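PDB 6XMY: 4-hydroxythreonine-4-phosphate dehydrogenase from Legionella pneumophila subsp. pneumophila, which probably catalyses the NAD(P)-dependent oxidation of 4-(phosphooxy)-L-threonine in pyridoxine 5'-phosphate biosynthesis, using a divalent metal ion. Local coordinates for residues V151-A156 with V162-T167; D249-T254 with D261-M266; N285-L288 with I293-S296. All coordinates share one frame; numbering follows the deposited sequence. Where two conformers were deposited one is given.

Contact 1: V151-A156 with V162-T167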
ATOM      1  N   VAL A 151     -10.215  -5.383  -5.357  1.00 11.68           N
ATOM      2  CA  VAL A 151      -8.810  -5.338  -5.002  1.00 11.79           C
ATOM      3  C   VAL A 151      -8.721  -5.559  -3.499  1.00 11.20           C
ATOM      4  O   VAL A 151      -9.708  -5.441  -2.768  1.00 14.36           O
ATOM      5  CB  VAL A 151      -8.146  -4.011  -5.399  1.00 14.76           C
ATOM      6  CG1 VAL A 151      -8.277  -3.775  -6.896  1.00 16.66           C
ATOM      7  CG2 VAL A 151      -8.759  -2.880  -4.606  1.00 16.34           C
ATOM      8  N   VAL A 152      -7.527  -5.903  -3.039  1.00 10.35           N
ATOM      9  CA  VAL A 152      -7.324  -6.230  -1.634  1.00 10.84           C
ATOM     10  C   VAL A 152      -6.117  -5.460  -1.127  1.00  9.37           C
ATOM     11  O   VAL A 152      -5.039  -5.506  -1.734  1.00 11.81           O
ATOM     12  CB  VAL A 152      -7.119  -7.740  -1.410  1.00 11.61           C
ATOM     13  CG1 VAL A 152      -6.868  -8.010   0.079  1.00 12.07           C
ATOM     14  CG2 VAL A 152      -8.309  -8.535  -1.923  1.00 13.98           C
ATOM     15  N   MET A 153      -6.298  -4.756  -0.020  1.00  8.99           N
ATOM     16  CA  MET A 153      -5.191  -4.133   0.692  0.57  8.54           C
ATOM     17  C   MET A 153      -4.594  -5.158   1.645  1.00  8.21           C
ATOM     18  O   MET A 153      -5.297  -5.707   2.505  1.00 10.79           O
ATOM     19  CB  MET A 153      -5.665  -2.920   1.488  0.57  9.50           C
ATOM     20  CG  MET A 153      -4.606  -2.385   2.450  0.57 10.46           C
ATOM     21  SD  MET A 153      -5.175  -1.049   3.523  0.57 13.12           S
ATOM     22  CE  MET A 153      -5.740   0.136   2.302  0.57 14.75           C
ATOM     23  N   MET A 154      -3.304  -5.420   1.494  1.00  8.28           N
ATOM     24  CA  MET A 154      -2.609  -6.357   2.365  1.00  9.29           C
ATOM     25  C   MET A 154      -1.351  -5.685   2.877  1.00  9.14           C
ATOM     26  O   MET A 154      -0.532  -5.215   2.087  1.00 11.26           O
ATOM     27  CB  MET A 154      -2.264  -7.666   1.647  1.00 10.19           C
ATOM     28  CG  MET A 154      -1.605  -8.683   2.564  1.00 12.02           C
ATOM     29  SD  MET A 154      -1.185 -10.222   1.738  1.00 13.35           S
ATOM     30  CE  MET A 154       0.271  -9.744   0.818  1.00 14.35           C
ATOM     31  N   LEU A 155      -1.206  -5.606   4.186  1.00  9.16           N
ATOM     32  CA  LEU A 155       0.059  -5.188   4.771  0.84  9.30           C
ATOM     33  C   LEU A 155       0.904  -6.419   5.072  1.00 11.18           C
ATOM     34  O   LEU A 155       0.387  -7.463   5.495  1.00 11.64           O
ATOM     35  CB  LEU A 155      -0.153  -4.322   6.020  0.84  9.57           C
ATOM     36  CG  LEU A 155      -0.295  -2.815   5.717  0.84 12.99           C
ATOM     37  CD1 LEU A 155      -1.591  -2.501   4.966  0.84 12.36           C
ATOM     38  CD2 LEU A 155      -0.187  -1.971   6.982  0.84 19.49           C
ATOM     39  N   ALA A 156       2.205  -6.301   4.834  1.00 10.04           N
ATOM     40  CA  ALA A 156       3.092  -7.450   4.899  1.00 11.58           C
ATOM     41  C   ALA A 156       4.392  -7.067   5.580  1.00 12.84           C
ATOM     42  O   ALA A 156       4.994  -6.040   5.254  1.00 12.97           O
ATOM     43  CB  ALA A 156       3.386  -7.982   3.491  1.00 12.46           C
ATOM     44  N   VAL A 162      -1.467  -9.213   6.754  1.00 10.24           N
ATOM     45  CA  VAL A 162      -2.843  -8.918   7.148  1.00 10.05           C
ATOM     46  C   VAL A 162      -3.554  -8.293   5.959  1.00  8.39           C
ATOM     47  O   VAL A 162      -3.189  -7.195   5.521  1.00 10.19           O
ATOM     48  CB  VAL A 162      -2.927  -7.996   8.371  1.00 10.48           C
ATOM     49  CG1 VAL A 162      -4.384  -7.655   8.653  1.00 12.37           C
ATOM     50  CG2 VAL A 162      -2.292  -8.664   9.586  1.00 13.95           C
ATOM     51  N   ALA A 163      -4.558  -8.988   5.437  1.00  8.58           N
ATOM     52  CA  ALA A 163      -5.418  -8.464   4.389  1.00  9.15           C
ATOM     53  C   ALA A 163      -6.726  -8.008   5.012  1.00  8.87           C
ATOM     54  O   ALA A 163      -7.198  -8.590   5.992  1.00  9.86           O
ATOM     55  CB  ALA A 163      -5.704  -9.543   3.343  1.00  9.26           C
ATOM     56  N   LEU A 164      -7.321  -6.976   4.427  1.00  7.89           N
ATOM     57  CA  LEU A 164      -8.533  -6.367   4.951  1.00  8.47           C
ATOM     58  C   LEU A 164      -9.724  -6.688   4.060  1.00  8.75           C
ATOM     59  O   LEU A 164      -9.633  -6.605   2.829  1.00 10.39           O
ATOM     60  CB  LEU A 164      -8.362  -4.849   5.051  1.00 10.09           C
ATOM     61  CG  LEU A 164      -7.239  -4.344   5.963  1.00  9.13           C
ATOM     62  CD1 LEU A 164      -7.188  -2.831   5.923  1.00 10.75           C
ATOM     63  CD2 LEU A 164      -7.406  -4.866   7.404  1.00 12.25           C
ATOM     64  N   VAL A 165     -10.845  -7.045   4.687  1.00  8.71           N
ATOM     65  CA  VAL A 165     -12.089  -7.190   3.940  1.00  9.38           C
ATOM     66  C   VAL A 165     -12.635  -5.824   3.562  1.00  9.42           C
ATOM     67  O   VAL A 165     -13.165  -5.635   2.460  1.00 10.97           O
ATOM     68  CB  VAL A 165     -13.118  -8.028   4.722  1.00  8.94           C
ATOM     69  CG1 VAL A 165     -14.454  -8.077   3.965  1.00 10.97           C
ATOM     70  CG2 VAL A 165     -12.574  -9.436   4.997  1.00  9.65           C
ATOM     71  N   THR A 166     -12.554  -4.866   4.488  1.00  9.14           N
ATOM     72  CA  THR A 166     -12.919  -3.481   4.243  1.00  9.99           C
ATOM     73  C   THR A 166     -11.755  -2.579   4.631  1.00  9.35           C
ATOM     74  O   THR A 166     -10.977  -2.901   5.533  1.00  9.67           O
ATOM     75  CB  THR A 166     -14.186  -3.061   5.020  1.00 10.17           C
ATOM     76  OG1 THR A 166     -13.945  -3.075   6.439  1.00  9.59           O
ATOM     77  CG2 THR A 166     -15.348  -3.981   4.666  1.00 11.77           C
ATOM     78  N   THR A 167     -11.631  -1.441   3.931  1.00 10.00           N
ATOM     79  CA  THR A 167     -10.468  -0.577   4.086  1.00 10.23           C
ATOM     80  C   THR A 167     -10.892   0.711   4.770  1.00 10.52           C
ATOM     81  O   THR A 167     -11.122   0.718   5.997  1.00 11.56           O
ATOM     82  CB  THR A 167      -9.786  -0.326   2.733  1.00 13.72           C
ATOM     83  OG1 THR A 167     -10.699   0.352   1.861  1.00 15.04           O
ATOM     84  CG2 THR A 167      -9.343  -1.627   2.101  1.00 15.68           C
TER
HETATM   85  O   HOH W   1      -8.816  -4.632   1.128  1.00 11.13           O

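Contact 2: D249-T254 with D261-M266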
ATOM      1  N   ASP A 249      -8.800 -10.581  19.118  1.00  9.28           N
ATOM      2  CA  ASP A 249      -7.930 -10.199  20.217  1.00 10.69           C
ATOM      3  C   ASP A 249      -6.899 -11.263  20.554  1.00  9.67           C
ATOM      4  O   ASP A 249      -5.915 -10.939  21.221  1.00 12.04           O
ATOM      5  CB  ASP A 249      -8.721  -9.768  21.453  1.00 11.15           C
ATOM      6  CG  ASP A 249      -9.519 -10.898  22.069  1.00 12.74           C
ATOM      7  OD1 ASP A 249     -10.140 -11.689  21.320  1.00 12.60           O
ATOM      8  OD2 ASP A 249      -9.524 -10.988  23.320  1.00 18.18           O
ATOM      9  N   THR A 250      -7.064 -12.510  20.082  1.00  9.70           N
ATOM     10  CA  THR A 250      -6.012 -13.510  20.243  1.00 10.44           C
ATOM     11  C   THR A 250      -5.538 -14.171  18.949  1.00 11.52           C
ATOM     12  O   THR A 250      -4.556 -14.920  18.989  1.00 12.59           O
ATOM     13  CB  THR A 250      -6.425 -14.601  21.243  1.00 11.45           C
ATOM     14  OG1 THR A 250      -7.670 -15.179  20.830  1.00 11.71           O
ATOM     15  CG2 THR A 250      -6.548 -14.026  22.658  1.00 13.12           C
ATOM     16  N   MET A 251      -6.158 -13.877  17.801  1.00 10.80           N
ATOM     17  CA  MET A 251      -5.816 -14.554  16.548  0.72 11.48           C
ATOM     18  C   MET A 251      -4.356 -14.342  16.167  1.00 11.98           C
ATOM     19  O   MET A 251      -3.724 -15.222  15.571  1.00 12.64           O
ATOM     20  CB  MET A 251      -6.712 -14.006  15.430  0.72 12.50           C
ATOM     21  CG  MET A 251      -6.376 -14.493  14.029  0.72 14.05           C
ATOM     22  SD  MET A 251      -7.541 -13.903  12.769  0.72 14.33           S
ATOM     23  CE  MET A 251      -6.999 -12.219  12.509  0.72 11.91           C
ATOM     24  N   PHE A 252      -3.810 -13.168  16.478  1.00 11.45           N
ATOM     25  CA  PHE A 252      -2.453 -12.815  16.073  1.00 12.88           C
ATOM     26  C   PHE A 252      -1.382 -13.417  16.974  1.00 16.01           C
ATOM     27  O   PHE A 252      -0.190 -13.237  16.697  1.00 19.03           O
ATOM     28  CB  PHE A 252      -2.298 -11.291  16.024  1.00 14.40           C
ATOM     29  CG  PHE A 252      -3.212 -10.624  15.032  1.00 15.65           C
ATOM     30  CD1 PHE A 252      -2.938 -10.678  13.671  1.00 20.36           C
ATOM     31  CD2 PHE A 252      -4.344  -9.942  15.455  1.00 17.53           C
ATOM     32  CE1 PHE A 252      -3.774 -10.067  12.758  1.00 20.81           C
ATOM     33  CE2 PHE A 252      -5.183  -9.328  14.546  1.00 19.88           C
ATOM     34  CZ  PHE A 252      -4.897  -9.392  13.193  1.00 20.83           C
ATOM     35  N   ILE A 253      -1.770 -14.113  18.034  1.00 18.20           N
ATOM     36  CA  ILE A 253      -0.826 -14.817  18.890  1.00 24.52           C
ATOM     37  C   ILE A 253      -0.593 -16.209  18.313  1.00 30.82           C
ATOM     38  O   ILE A 253      -1.520 -17.023  18.232  1.00 32.74           O
ATOM     39  CB  ILE A 253      -1.354 -14.906  20.328  1.00 23.78           C
ATOM     40  CG1 ILE A 253      -1.659 -13.508  20.869  1.00 23.80           C
ATOM     41  CG2 ILE A 253      -0.353 -15.630  21.198  1.00 23.65           C
ATOM     42  CD1 ILE A 253      -2.437 -13.530  22.154  1.00 23.08           C
ATOM     43  N   THR A 254       0.644 -16.495  17.926  1.00 35.81           N
ATOM     44  CA  THR A 254       0.952 -17.777  17.309  1.00 38.29           C
ATOM     45  C   THR A 254       1.103 -18.871  18.362  1.00 40.86           C
ATOM     46  O   THR A 254       1.543 -18.626  19.488  1.00 39.76           O
ATOM     47  CB  THR A 254       2.252 -17.682  16.512  1.00 39.14           C
ATOM     48  OG1 THR A 254       3.347 -17.473  17.413  1.00 38.49           O
ATOM     49  CG2 THR A 254       2.190 -16.528  15.522  1.00 38.24           C
ATOM     50  N   ASP A 261      -0.360 -18.434   6.569  1.00 13.46           N
ATOM     51  CA  ASP A 261       0.391 -17.614   5.635  1.00 14.81           C
ATOM     52  C   ASP A 261      -0.131 -16.191   5.565  1.00 14.59           C
ATOM     53  O   ASP A 261       0.597 -15.301   5.121  1.00 15.77           O
ATOM     54  CB  ASP A 261       0.360 -18.256   4.248  1.00 16.36           C
ATOM     55  CG  ASP A 261       0.964 -19.633   4.250  1.00 19.41           C
ATOM     56  OD1 ASP A 261       2.186 -19.733   4.481  1.00 20.10           O
ATOM     57  OD2 ASP A 261       0.214 -20.615   4.064  1.00 19.16           O
ATOM     58  N   ALA A 262      -1.362 -15.958   6.012  1.00 12.69           N
ATOM     59  CA  ALA A 262      -1.910 -14.612   6.055  1.00 11.63           C
ATOM     60  C   ALA A 262      -3.116 -14.608   6.972  1.00 10.66           C
ATOM     61  O   ALA A 262      -3.828 -15.610   7.092  1.00 12.44           O
ATOM     62  CB  ALA A 262      -2.330 -14.117   4.667  1.00 14.78           C
ATOM     63  N   TYR A 263      -3.324 -13.464   7.610  1.00  9.72           N
ATOM     64  CA  TYR A 263      -4.533 -13.177   8.358  1.00 10.13           C
ATOM     65  C   TYR A 263      -5.464 -12.322   7.515  1.00 10.21           C
ATOM     66  O   TYR A 263      -5.023 -11.534   6.673  1.00  9.74           O
ATOM     67  CB  TYR A 263      -4.207 -12.401   9.633  1.00  9.16           C
ATOM     68  CG  TYR A 263      -3.322 -13.143  10.595  1.00 11.92           C
ATOM     69  CD1 TYR A 263      -3.840 -14.141  11.418  1.00 11.64           C
ATOM     70  CD2 TYR A 263      -1.974 -12.839  10.699  1.00 16.54           C
ATOM     71  CE1 TYR A 263      -3.036 -14.825  12.301  1.00 13.84           C
ATOM     72  CE2 TYR A 263      -1.158 -13.514  11.581  1.00 17.03           C
ATOM     73  CZ  TYR A 263      -1.695 -14.503  12.388  1.00 14.13           C
ATOM     74  OH  TYR A 263      -0.891 -15.176  13.279  1.00 18.06           O
ATOM     75  N   VAL A 264      -6.756 -12.470   7.762  1.00  9.54           N
ATOM     76  CA  VAL A 264      -7.777 -11.603   7.199  1.00  8.68           C
ATOM     77  C   VAL A 264      -8.498 -10.925   8.356  1.00  8.56           C
ATOM     78  O   VAL A 264      -9.053 -11.600   9.234  1.00 10.45           O
ATOM     79  CB  VAL A 264      -8.756 -12.382   6.310  1.00  8.46           C
ATOM     80  CG1 VAL A 264      -9.890 -11.493   5.868  1.00  9.30           C
ATOM     81  CG2 VAL A 264      -8.029 -12.960   5.113  1.00 10.88           C
ATOM     82  N   ALA A 265      -8.468  -9.603   8.371  1.00  8.33           N
ATOM     83  CA  ALA A 265      -9.249  -8.822   9.315  1.00  8.54           C
ATOM     84  C   ALA A 265     -10.450  -8.223   8.596  1.00  7.33           C
ATOM     85  O   ALA A 265     -10.389  -7.911   7.403  1.00  9.81           O
ATOM     86  CB  ALA A 265      -8.404  -7.717   9.955  1.00 10.40           C
ATOM     87  N   MET A 266     -11.552  -8.082   9.333  1.00  7.50           N
ATOM     88  CA  MET A 266     -12.788  -7.584   8.739  1.00  7.89           C
ATOM     89  C   MET A 266     -12.738  -6.088   8.469  1.00  9.63           C
ATOM     90  O   MET A 266     -13.421  -5.611   7.553  1.00 10.10           O
ATOM     91  CB  MET A 266     -13.978  -7.943   9.625  1.00  9.05           C
ATOM     92  CG  MET A 266     -14.294  -9.427   9.585  1.00 11.31           C
ATOM     93  SD  MET A 266     -14.963  -9.972   7.992  1.00 10.52           S
ATOM     94  CE  MET A 266     -14.197 -11.590   7.808  1.00 11.15           C
TER
HETATM   95  O   HOH W   2       1.071 -13.486  14.294  1.00 25.72           O

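Contact 3: N285-L288 with I293-S296. With SO4 (sulfate ion), chain C.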
ATOM      1  N   ASN A 285       2.476  -1.939   2.392  1.00  8.81           N
ATOM      2  CA  ASN A 285       1.097  -2.049   1.946  1.00  8.21           C
ATOM      3  C   ASN A 285       1.153  -2.402   0.470  1.00  8.59           C
ATOM      4  O   ASN A 285       1.710  -1.646  -0.331  1.00  9.29           O
ATOM      5  CB  ASN A 285       0.377  -0.718   2.200  1.00  8.91           C
ATOM      6  CG  ASN A 285      -0.934  -0.566   1.436  1.00  9.61           C
ATOM      7  OD1 ASN A 285      -1.487  -1.524   0.882  1.00 11.19           O
ATOM      8  ND2 ASN A 285      -1.436   0.667   1.405  1.00 11.74           N
ATOM      9  N   ILE A 286       0.652  -3.579   0.121  1.00  9.28           N
ATOM     10  CA  ILE A 286       0.624  -4.019  -1.266  1.00  8.71           C
ATOM     11  C   ILE A 286      -0.825  -4.198  -1.690  1.00  9.82           C
ATOM     12  O   ILE A 286      -1.628  -4.781  -0.948  1.00 10.48           O
ATOM     13  CB  ILE A 286       1.454  -5.294  -1.487  1.00 11.91           C
ATOM     14  CG1 ILE A 286       1.376  -5.708  -2.952  1.00 12.42           C
ATOM     15  CG2 ILE A 286       1.001  -6.418  -0.595  1.00 15.13           C
ATOM     16  CD1 ILE A 286       2.339  -6.735  -3.282  1.00 17.83           C
ATOM     17  N   THR A 287      -1.162  -3.684  -2.876  1.00  9.84           N
ATOM     18  CA  THR A 287      -2.505  -3.830  -3.414  1.00  9.31           C
ATOM     19  C   THR A 287      -2.545  -5.067  -4.304  1.00 10.23           C
ATOM     20  O   THR A 287      -1.757  -5.184  -5.252  1.00 11.58           O
ATOM     21  CB  THR A 287      -2.915  -2.598  -4.216  1.00  9.42           C
ATOM     22  OG1 THR A 287      -2.839  -1.436  -3.384  1.00 10.88           O
ATOM     23  CG2 THR A 287      -4.334  -2.765  -4.735  1.00 11.22           C
ATOM     24  N   LEU A 288      -3.459  -5.985  -4.000  1.00  9.67           N
ATOM     25  CA  LEU A 288      -3.627  -7.204  -4.777  1.00  9.45           C
ATOM     26  C   LEU A 288      -4.809  -7.057  -5.722  1.00 11.33           C
ATOM     27  O   LEU A 288      -5.857  -6.527  -5.342  1.00 12.90           O
ATOM     28  CB  LEU A 288      -3.897  -8.383  -3.842  1.00 10.92           C
ATOM     29  CG  LEU A 288      -2.959  -8.487  -2.647  1.00 10.56           C
ATOM     30  CD1 LEU A 288      -3.374  -9.671  -1.785  1.00 10.66           C
ATOM     31  CD2 LEU A 288      -1.494  -8.584  -3.078  1.00 12.10           C
ATOM     32  N   ILE A 293       1.796  -4.003 -10.548  1.00 11.34           N
ATOM     33  CA  ILE A 293       2.303  -4.131  -9.189  1.00 10.69           C
ATOM     34  C   ILE A 293       2.255  -2.752  -8.553  1.00  9.75           C
ATOM     35  O   ILE A 293       2.735  -1.772  -9.138  1.00 11.00           O
ATOM     36  CB  ILE A 293       3.747  -4.650  -9.206  1.00 11.10           C
ATOM     37  CG1 ILE A 293       3.823  -6.040  -9.835  1.00 11.89           C
ATOM     38  CG2 ILE A 293       4.343  -4.601  -7.812  1.00 12.50           C
ATOM     39  CD1 ILE A 293       5.200  -6.376 -10.343  1.00 13.36           C
ATOM     40  N   ARG A 294       1.665  -2.662  -7.363  1.00  9.19           N
ATOM     41  CA  ARG A 294       1.682  -1.418  -6.605  1.00  9.13           C
ATOM     42  C   ARG A 294       1.942  -1.731  -5.144  1.00  9.23           C
ATOM     43  O   ARG A 294       1.173  -2.473  -4.522  1.00  9.32           O
ATOM     44  CB  ARG A 294       0.377  -0.626  -6.754  1.00  8.90           C
ATOM     45  CG  ARG A 294       0.364   0.657  -5.917  1.00  8.74           C
ATOM     46  CD  ARG A 294      -0.438   0.472  -4.639  1.00  9.70           C
ATOM     47  NE  ARG A 294      -0.276   1.591  -3.706  1.00  9.29           N
ATOM     48  CZ  ARG A 294      -1.122   1.874  -2.716  1.00  8.19           C
ATOM     49  NH1 ARG A 294      -2.218   1.146  -2.547  1.00  9.76           N
ATOM     50  NH2 ARG A 294      -0.887   2.903  -1.909  1.00  9.12           N
ATOM     51  N   THR A 295       3.017  -1.169  -4.602  1.00  8.36           N
ATOM     52  CA  THR A 295       3.306  -1.227  -3.176  1.00  7.50           C
ATOM     53  C   THR A 295       3.304   0.185  -2.609  1.00  8.19           C
ATOM     54  O   THR A 295       3.221   1.183  -3.336  1.00  8.10           O
ATOM     55  CB  THR A 295       4.653  -1.904  -2.898  1.00  8.52           C
ATOM     56  OG1 THR A 295       5.703  -1.120  -3.476  1.00  9.26           O
ATOM     57  CG2 THR A 295       4.679  -3.306  -3.482  1.00  9.78           C
ATOM     58  N   SER A 296       3.432   0.254  -1.286  1.00  7.52           N
ATOM     59  CA  SER A 296       3.265   1.512  -0.581  1.00  9.01           C
ATOM     60  C   SER A 296       3.946   1.433   0.774  1.00  8.25           C
ATOM     61  O   SER A 296       4.087   0.353   1.364  1.00  8.62           O
ATOM     62  CB  SER A 296       1.779   1.806  -0.397  1.00  9.39           C
ATOM     63  OG  SER A 296       1.582   3.039   0.266  1.00  9.25           O
TER
HETATM   64  S   SO4 C 402      -4.129   3.414   0.527  1.00 11.07           S
HETATM   65  O1  SO4 C 402      -3.097   2.574  -0.075  1.00 12.22           O
HETATM   66  O2  SO4 C 402      -3.904   4.801   0.133  1.00 11.77           O
HETATM   67  O3  SO4 C 402      -5.427   2.992   0.003  1.00 11.68           O
HETATM   68  O4  SO4 C 402      -4.132   3.341   1.998  1.00 14.74           O
HETATM   69  O   HOH W   3       0.853  -5.255  -6.281  1.00 11.66           O

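Contact 1: V151-A156 with V162-T167
Met153 supplies the main bump of this contact, and Leu164 and Thr167 form the hollow that receives it. With CG anti to the backbone N (chi1 169°) the methionine chain runs alongside Leu164, both pointing the same way, and its SD rests 3.6 Å from Leu164 CD1. At chi3 the chain bends, bringing CE to 4.0 Å from Thr167 CG2; that methyl also touches Met153 CB, so it sits between the root and the tip of the methionine. An unbranched, flexible thioether suits such a bent groove. Thr167 turns its methyl to Met153, while its hydroxyl is hydrogen-bonded to Glu140.

The other face of the hairpin is shallower. Met154 and Ala163 form a non-hydrogen-bonded antiparallel pair, CA to CA 4.1 Å. The small Ala163 side chain lets Val152 CG1 settle 3.8 Å from its CB, and Met154 turns its thioether off the hairpin onto Leu190 and Phe198.

Between the faces runs the backbone pairing. Leu155 and Val162 form a hydrogen-bonded pair, with Val162 N to Leu155 O at 2.8 Å and Leu155 N to Val162 O at 2.9 Å; Leu164 N reaches Met153 O at 3.1 Å. Beyond this the strands part, and a water bridges Met153 N and Leu164 O.

With Leu155 and Val162 against helix 268-279, and Val152 and Met154 on helix 180-197, this is a buried antiparallel beta hairpin whose Met153 lies close to the zinc ion and to Thr139 and Asn285 of the predicted substrate site.

Contact 2: D249-T254 with D261-M266
Tyr263, which buries the most surface in this contact, projects from its strand into an angle made by Met251 and Phe252. The two neighbours approach it differently. Phe252 presents an edge: CD1 stands 3.8 Å above the plane of the Tyr263 ring, over its centre, and CE1 is 3.8 Å from Tyr263 CG. The centroids of the Phe252 and Tyr263 rings are 4.9 Å apart and the planes meet at 59°, an edge-to-face pair that sets aromatic hydrogens against a pi face.

Met251 slides past the tyrosine in the opposite direction. Its chain leaves CA trans to the amide nitrogen (chi1 173°), placing CG 3.7 Å from Tyr263 CD1, and a kink about the CG-SD bond folds CE back to the same ring carbon and to Val264 O. The sulfur is oblique to the ring, with SD 5.2 Å from the Tyr263 centroid, a Met-aromatic contact. The long, pliable side chain follows the outline of the ring.

Tyrosine suits this place because its ring is buried while its hydroxyl is linked through a water to the backbone of the turn. That water donates to Phe252 O at 2.7 Å and also bonds Tyr263 OH at 2.8 Å. Thr254 adds only its methyl, with CG2 4.0 Å from Tyr263 OH.

Phe252 also touches Val162, and Met251 touches Ala208. This aromatic and methionine cluster packs the short, weakly bonded helical turn around 249-251 and the chain after it against strand 262-265 and its neighbours 161-164 and 204-208, with Phe252 about 11 Å, side chain to side chain, from Lys276 of the predicted substrate site.

Contact 3: N285-L288 with I293-S296
Arg294 and Thr287 cross obliquely on one face of the hairpin, and the arginine then turns toward Asn285. Its side chain starts out extended (chi1 178°), and a bend at chi2 carries the guanidinium toward strand 284-288. There NH1 donates to Thr287 OG1 at 2.8 Å, the hydroxyl lying 15° out of the guanidinium plane. Sulfate O1 sits at the guanidinium edge, in plane, and takes bonds from Arg294 NH1 at 3.0 Å and from Arg294 NH2 at 2.9 Å. Asn285 ND2 donates to the same oxygen at 2.9 Å, so three N-H groups grip it.

A forked cation and a neutral amide suit an anion pocket: Arg294 and Asn285 belong to the predicted substrate site, and the sulfate, probably from the crystallisation liquor and also held by His138 N and Thr139 OG1, may mark where the substrate's phosphate binds. Thr120 takes a further bond from Arg294 NH2, steadying the guanidinium.

On the opposite face Ile286 and Thr295 cross with methyl-to-methylene packing, Ile286 CG1 to Thr295 CG2 4.1 Å, while the Thr295 hydroxyl bonds Ala319 O. The backbones are joined by Asn285 N to Ser296 O at 3.0 Å and Thr287 N to Arg294 O at 3.1 Å.

Strand 284-288 is flanked by 152-156, and 294-297 by 117-120; helix 138-145 covers the arginine, helix 314-328 the face of Thr295, and NAD lies beside Ser296.

In the fold
Contacts 1 and 3 are buried antiparallel hairpins with centres about 9 and 4 Å from the centre of the chain, joined directly because strands 152-156 and 284-288 are neighbours: Met154 O bonds Ile286 N, and Met153 packs on Asn285. The centre of contact 2 lies about 19 Å from that of the chain, where a buried tyrosine meets a partly exposed turn. It reaches contact 1 through strands 161-164 and 262-265, with Ala163 N bonded to Tyr263 O, but does not touch contact 3. The chemistry changes accordingly: aromatic and thioether packing without direct hydrogen bonds in 2, apolar filling around backbone pairing in 1, and anion-binding polar groups in 3, whose Ser296 also borders the NAD.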